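Local coordinates for protein papillomavirus transcription factor E2 (Human papillomavirus type 18, PDB 1QQH) that regulates transcription of the viral genes through its N-terminal activation domain and probably also takes part in viral DNA replication, as E2 proteins generally do, at residues L10-A13 / L14-L17; T39-T42 / H43-K46. The protein carries 1 engineered substitution. All coordinates share one frame; numbering follows the deposited sequence.

Interaction 1 of 2, residues L10-A13 / L14-L17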
ATOM      1  N   LEU A  10      12.059  -2.111  -0.436  1.00 57.28           N
ATOM      2  CA  LEU A  10      10.675  -2.056   0.004  1.00 54.00           C
ATOM      3  C   LEU A  10       9.734  -2.478  -1.121  1.00 52.77           C
ATOM      4  O   LEU A  10       8.804  -3.256  -0.912  1.00 51.77           O
ATOM      5  CB  LEU A  10      10.338  -0.636   0.467  1.00 51.35           C
ATOM      6  CG  LEU A  10       8.892  -0.370   0.875  1.00 50.22           C
ATOM      7  CD1 LEU A  10       8.484  -1.335   1.964  1.00 48.04           C
ATOM      8  CD2 LEU A  10       8.743   1.073   1.340  1.00 49.32           C
ATOM      9  N   GLN A  11       9.988  -1.969  -2.321  1.00 52.50           N
ATOM     10  CA  GLN A  11       9.152  -2.296  -3.466  1.00 52.22           C
ATOM     11  C   GLN A  11       9.142  -3.794  -3.753  1.00 51.57           C
ATOM     12  O   GLN A  11       8.087  -4.382  -3.984  1.00 50.53           O
ATOM     13  CB  GLN A  11       9.634  -1.553  -4.701  1.00 54.06           C
ATOM     14  CG  GLN A  11       8.511  -1.261  -5.660  1.00 56.47           C
ATOM     15  CD  GLN A  11       7.549  -0.244  -5.088  1.00 57.07           C
ATOM     16  OE1 GLN A  11       7.917   0.912  -4.865  1.00 58.30           O
ATOM     17  NE2 GLN A  11       6.313  -0.667  -4.839  1.00 56.80           N
ATOM     18  N   MET A  12      10.320  -4.407  -3.753  1.00 50.59           N
ATOM     19  CA  MET A  12      10.398  -5.836  -4.002  1.00 50.56           C
ATOM     20  C   MET A  12       9.646  -6.592  -2.915  1.00 48.29           C
ATOM     21  O   MET A  12       8.909  -7.538  -3.204  1.00 47.19           O
ATOM     22  CB  MET A  12      11.854  -6.298  -4.063  1.00 54.30           C
ATOM     23  CG  MET A  12      12.566  -5.889  -5.352  1.00 59.83           C
ATOM     24  SD  MET A  12      11.584  -6.274  -6.854  1.00 65.52           S
ATOM     25  CE  MET A  12      11.723  -8.101  -6.906  1.00 63.47           C
ATOM     26  N   ALA A  13       9.819  -6.163  -1.668  1.00 45.71           N
ATOM     27  CA  ALA A  13       9.133  -6.804  -0.550  1.00 42.32           C
ATOM     28  C   ALA A  13       7.627  -6.739  -0.779  1.00 40.76           C
ATOM     29  O   ALA A  13       6.921  -7.738  -0.619  1.00 40.46           O
ATOM     30  CB  ALA A  13       9.496  -6.111   0.756  1.00 41.85           C
ATOM     31  N   LEU A  14       7.141  -5.559  -1.156  1.00 38.57           N
ATOM     32  CA  LEU A  14       5.719  -5.371  -1.410  1.00 38.36           C
ATOM     33  C   LEU A  14       5.244  -6.231  -2.587  1.00 38.71           C
ATOM     34  O   LEU A  14       4.104  -6.689  -2.603  1.00 36.88           O
ATOM     35  CB  LEU A  14       5.412  -3.888  -1.667  1.00 37.88           C
ATOM     36  CG  LEU A  14       5.494  -2.944  -0.458  1.00 37.14           C
ATOM     37  CD1 LEU A  14       5.382  -1.507  -0.920  1.00 36.62           C
ATOM     38  CD2 LEU A  14       4.395  -3.271   0.535  1.00 34.88           C
ATOM     39  N   GLN A  15       6.111  -6.448  -3.573  1.00 40.04           N
ATOM     40  CA  GLN A  15       5.741  -7.292  -4.707  1.00 42.59           C
ATOM     41  C   GLN A  15       5.525  -8.707  -4.175  1.00 42.15           C
ATOM     42  O   GLN A  15       4.566  -9.380  -4.547  1.00 42.45           O
ATOM     43  CB  GLN A  15       6.841  -7.289  -5.777  1.00 43.46           C
ATOM     44  CG  GLN A  15       6.493  -6.460  -7.011  1.00 48.15           C
ATOM     45  CD  GLN A  15       7.593  -5.477  -7.399  1.00 50.39           C
ATOM     46  OE1 GLN A  15       8.745  -5.867  -7.632  1.00 51.96           O
ATOM     47  NE2 GLN A  15       7.240  -4.194  -7.476  1.00 49.85           N
ATOM     48  N   GLY A  16       6.411  -9.148  -3.285  1.00 42.49           N
ATOM     49  CA  GLY A  16       6.269 -10.478  -2.718  1.00 42.64           C
ATOM     50  C   GLY A  16       5.050 -10.559  -1.818  1.00 43.05           C
ATOM     51  O   GLY A  16       4.277 -11.521  -1.864  1.00 43.59           O
ATOM     52  N   LEU A  17       4.871  -9.535  -0.990  1.00 42.79           N
ATOM     53  CA  LEU A  17       3.740  -9.487  -0.077  1.00 41.27           C
ATOM     54  C   LEU A  17       2.438  -9.529  -0.871  1.00 41.60           C
ATOM     55  O   LEU A  17       1.473 -10.180  -0.473  1.00 39.77           O
ATOM     56  CB  LEU A  17       3.803  -8.205   0.766  1.00 40.16           C
ATOM     57  CG  LEU A  17       2.727  -8.046   1.848  1.00 40.57           C
ATOM     58  CD1 LEU A  17       2.869  -9.162   2.886  1.00 40.04           C
ATOM     59  CD2 LEU A  17       2.850  -6.674   2.518  1.00 39.61           C
TER

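Interaction 2 of 2, residues T39-T42 / H43-K46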
ATOM      1  N   THR A  39      11.750   0.620  10.435  1.00 40.93           N
ATOM      2  CA  THR A  39      11.622   0.568  11.880  1.00 39.87           C
ATOM      3  C   THR A  39      11.737  -0.890  12.313  1.00 40.78           C
ATOM      4  O   THR A  39      11.346  -1.796  11.579  1.00 39.40           O
ATOM      5  CB  THR A  39      10.265   1.122  12.336  1.00 39.62           C
ATOM      6  OG1 THR A  39      10.089   2.443  11.812  1.00 39.57           O
ATOM      7  CG2 THR A  39      10.190   1.168  13.848  1.00 37.80           C
ATOM      8  N   GLU A  40      12.286  -1.109  13.501  1.00 41.87           N
ATOM      9  CA  GLU A  40      12.456  -2.452  14.035  1.00 43.19           C
ATOM     10  C   GLU A  40      11.127  -3.139  14.320  1.00 43.27           C
ATOM     11  O   GLU A  40      10.200  -2.523  14.840  1.00 43.60           O
ATOM     12  CB  GLU A  40      13.282  -2.398  15.320  1.00 45.58           C
ATOM     13  CG  GLU A  40      14.752  -2.126  15.085  1.00 47.73           C
ATOM     14  CD  GLU A  40      15.464  -3.308  14.464  1.00 50.02           C
ATOM     15  OE1 GLU A  40      14.794  -4.128  13.799  1.00 50.77           O
ATOM     16  OE2 GLU A  40      16.698  -3.410  14.633  1.00 53.42           O
ATOM     17  N   PRO A  41      11.005  -4.424  13.946  1.00 42.91           N
ATOM     18  CA  PRO A  41      12.052  -5.206  13.278  1.00 41.99           C
ATOM     19  C   PRO A  41      12.101  -4.833  11.800  1.00 42.27           C
ATOM     20  O   PRO A  41      11.068  -4.792  11.127  1.00 38.95           O
ATOM     21  CB  PRO A  41      11.599  -6.642  13.504  1.00 42.55           C
ATOM     22  CG  PRO A  41      10.112  -6.512  13.469  1.00 42.81           C
ATOM     23  CD  PRO A  41       9.861  -5.281  14.301  1.00 43.19           C
ATOM     24  N   THR A  42      13.300  -4.555  11.300  1.00 43.05           N
ATOM     25  CA  THR A  42      13.453  -4.166   9.906  1.00 45.30           C
ATOM     26  C   THR A  42      13.282  -5.342   8.966  1.00 45.36           C
ATOM     27  O   THR A  42      13.321  -6.498   9.395  1.00 45.83           O
ATOM     28  CB  THR A  42      14.819  -3.540   9.660  1.00 47.26           C
ATOM     29  OG1 THR A  42      15.840  -4.509   9.933  1.00 49.91           O
ATOM     30  CG2 THR A  42      15.007  -2.331  10.559  1.00 50.52           C
ATOM     31  N   HIS A  43      13.085  -5.037   7.685  1.00 45.61           N
ATOM     32  CA  HIS A  43      12.895  -6.061   6.663  1.00 44.89           C
ATOM     33  C   HIS A  43      11.631  -6.862   6.920  1.00 42.39           C
ATOM     34  O   HIS A  43      11.469  -7.957   6.385  1.00 43.92           O
ATOM     35  CB  HIS A  43      14.095  -7.013   6.623  1.00 48.73           C
ATOM     36  CG  HIS A  43      15.354  -6.375   6.124  1.00 52.56           C
ATOM     37  ND1 HIS A  43      16.582  -7.000   6.194  1.00 53.98           N
ATOM     38  CD2 HIS A  43      15.572  -5.177   5.533  1.00 54.65           C
ATOM     39  CE1 HIS A  43      17.503  -6.213   5.666  1.00 55.83           C
ATOM     40  NE2 HIS A  43      16.917  -5.101   5.258  1.00 56.31           N
ATOM     41  N   CYS A  44      10.745  -6.324   7.747  1.00 38.99           N
ATOM     42  CA  CYS A  44       9.483  -6.986   8.063  1.00 36.76           C
ATOM     43  C   CYS A  44       8.333  -6.000   7.936  1.00 35.65           C
ATOM     44  O   CYS A  44       8.540  -4.791   7.917  1.00 37.10           O
ATOM     45  CB  CYS A  44       9.473  -7.487   9.505  1.00 37.15           C
ATOM     46  SG  CYS A  44      10.627  -8.778   9.925  1.00 37.25           S
ATOM     47  N   PHE A  45       7.121  -6.521   7.833  1.00 32.71           N
ATOM     48  CA  PHE A  45       5.952  -5.660   7.815  1.00 32.36           C
ATOM     49  C   PHE A  45       5.328  -5.954   9.173  1.00 30.80           C
ATOM     50  O   PHE A  45       5.519  -7.031   9.734  1.00 31.56           O
ATOM     51  CB  PHE A  45       4.990  -6.012   6.665  1.00 31.55           C
ATOM     52  CG  PHE A  45       5.502  -5.599   5.306  1.00 32.60           C
ATOM     53  CD1 PHE A  45       5.980  -6.546   4.398  1.00 33.09           C
ATOM     54  CD2 PHE A  45       5.574  -4.257   4.962  1.00 32.43           C
ATOM     55  CE1 PHE A  45       6.528  -6.151   3.172  1.00 32.22           C
ATOM     56  CE2 PHE A  45       6.115  -3.858   3.744  1.00 31.32           C
ATOM     57  CZ  PHE A  45       6.596  -4.807   2.850  1.00 31.32           C
ATOM     58  N   LYS A  46       4.624  -4.990   9.732  1.00 31.16           N
ATOM     59  CA  LYS A  46       4.009  -5.212  11.023  1.00 30.59           C
ATOM     60  C   LYS A  46       2.767  -4.356  11.189  1.00 29.94           C
ATOM     61  O   LYS A  46       2.684  -3.249  10.666  1.00 29.12           O
ATOM     62  CB  LYS A  46       5.014  -4.932  12.148  1.00 31.99           C
ATOM     63  CG  LYS A  46       5.830  -3.650  12.005  1.00 31.01           C
ATOM     64  CD  LYS A  46       7.097  -3.879  11.209  1.00 30.88           C
ATOM     65  CE  LYS A  46       8.008  -2.669  11.269  1.00 31.76           C
ATOM     66  NZ  LYS A  46       9.217  -2.852  10.415  1.00 31.06           N
TER

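Interaction 1 of 2, residues L10-A13 / L14-L17
L10 and L14 meet one turn apart on helix 3-19, in a local contact that shows how successive turns of an alpha-helix assemble a continuous apolar face. Their side chains pass at a slant, L10 CG lying 4.1 Å from L14 CD1. L14 swings CG anti to its own carbonyl carbon (chi1 -71°) and leans back over the preceding turn, where L14 CG sits 3.4 Å from L10 O; L10 instead carries CG away from its backbone N, with the branch beside the carbonyl carbon (chi1 176°). The carbonyl of L10 is therefore approached by a methine carbon as well as by its regular partner, L14 N, at 2.9 Å. Three further bonds of the same i to i+4 kind continue the ladder that defines the alpha-helix, from Q15 N to Q11 O, from G16 N to M12 O and from L17 N to A13 O. The distribution of side chains makes this helix amphipathic. L10, A13, L14 and L17 all pack on F45, joining the helix to the start of strand 45-56 in the antiparallel sheet, and L10 and A13 also touch W37 of helix 34-37. On another side of the helix, M12 is exposed and Q15 partly so. Q15 CB rests 3.3 Å from M12 O, and the amide carbon Q15 CD comes 3.6 Å from Q11 O. Beyond the helix, Q15 NE2 makes a weak hydrogen bond to E34 OE2 of the second subunit, so this amide adds a polar contact to an interface where L14 and L17 pack on L29 of the second subunit. Nearer the end of the helix, L17 CB lies 3.4 Å from A13 O.

Interaction 2 of 2, residues T39-T42 / H43-K46
K46 reaches back from strand 45-56 to the cis-proline turn at P41, and its ammonium group gathers the backbone carbonyls of the loop that leads into the strand. From CB, which is directed toward residues 39-42, the chain first turns to set CG between the backbone N and the carbonyl carbon (chi1 46°), then bends again at chi2 (-88°). From there it runs extended: K46 CD passes 4.1 Å from P41 O, and K46 CE lies 3.5 Å from T39 O. At the tip, K46 NZ donates to T39 O at 2.6 Å, approaching at a tilt to the carbonyl plane. K46 NZ also bonds P41 O at 2.8 Å. A longer bond of 3.2 Å runs from K46 NZ to C44 O, and these last two carbonyls are met from above their planes. L36 O, from helix 34-37, is a further acceptor; three N-H groups thus face four main-chain oxygens, so at least one must be shared, and the carbonyl dipoles probably help to stabilise the positive charge. The same reach ties helix 34-37, the turn at P41 and C44 to one nitrogen. The side chain also touches W69 of strand 63-75. The cis peptide before P41 probably helps fold the chain round this group, and H43, with left-handed backbone angles, turns it toward the sheet. Beside the lysine, P41 CG packs 4.1 Å from C44 CB, and both residues also touch Y95. E40 curls back to T42, E40 OE1 accepting T42 N at 2.9 Å on the anti side but tilted out of the carboxylate plane.

Overall arrangement
From the N terminus, helix 3-19 comes first, and interaction 1 closes successive turns within it. The chain then passes through helix 34-37 before interaction 2 closes the loop between that helix and strand 45-56. The two contacts follow in series, neither nested nor crossed, with centres about 13 Å apart. They meet at F45, whose side chain points away from residues 39-42 while that of K46 points toward them. The F45 ring lies against the leucine face of the helix, with F45 CZ 3.5 Å from L14 CD2 and F45 CD1 3.7 Å from L17 CD2. Neighbouring residues of one strand thus join it to different partners, F45 to helix 3-19 and K46 to the loop 39-42.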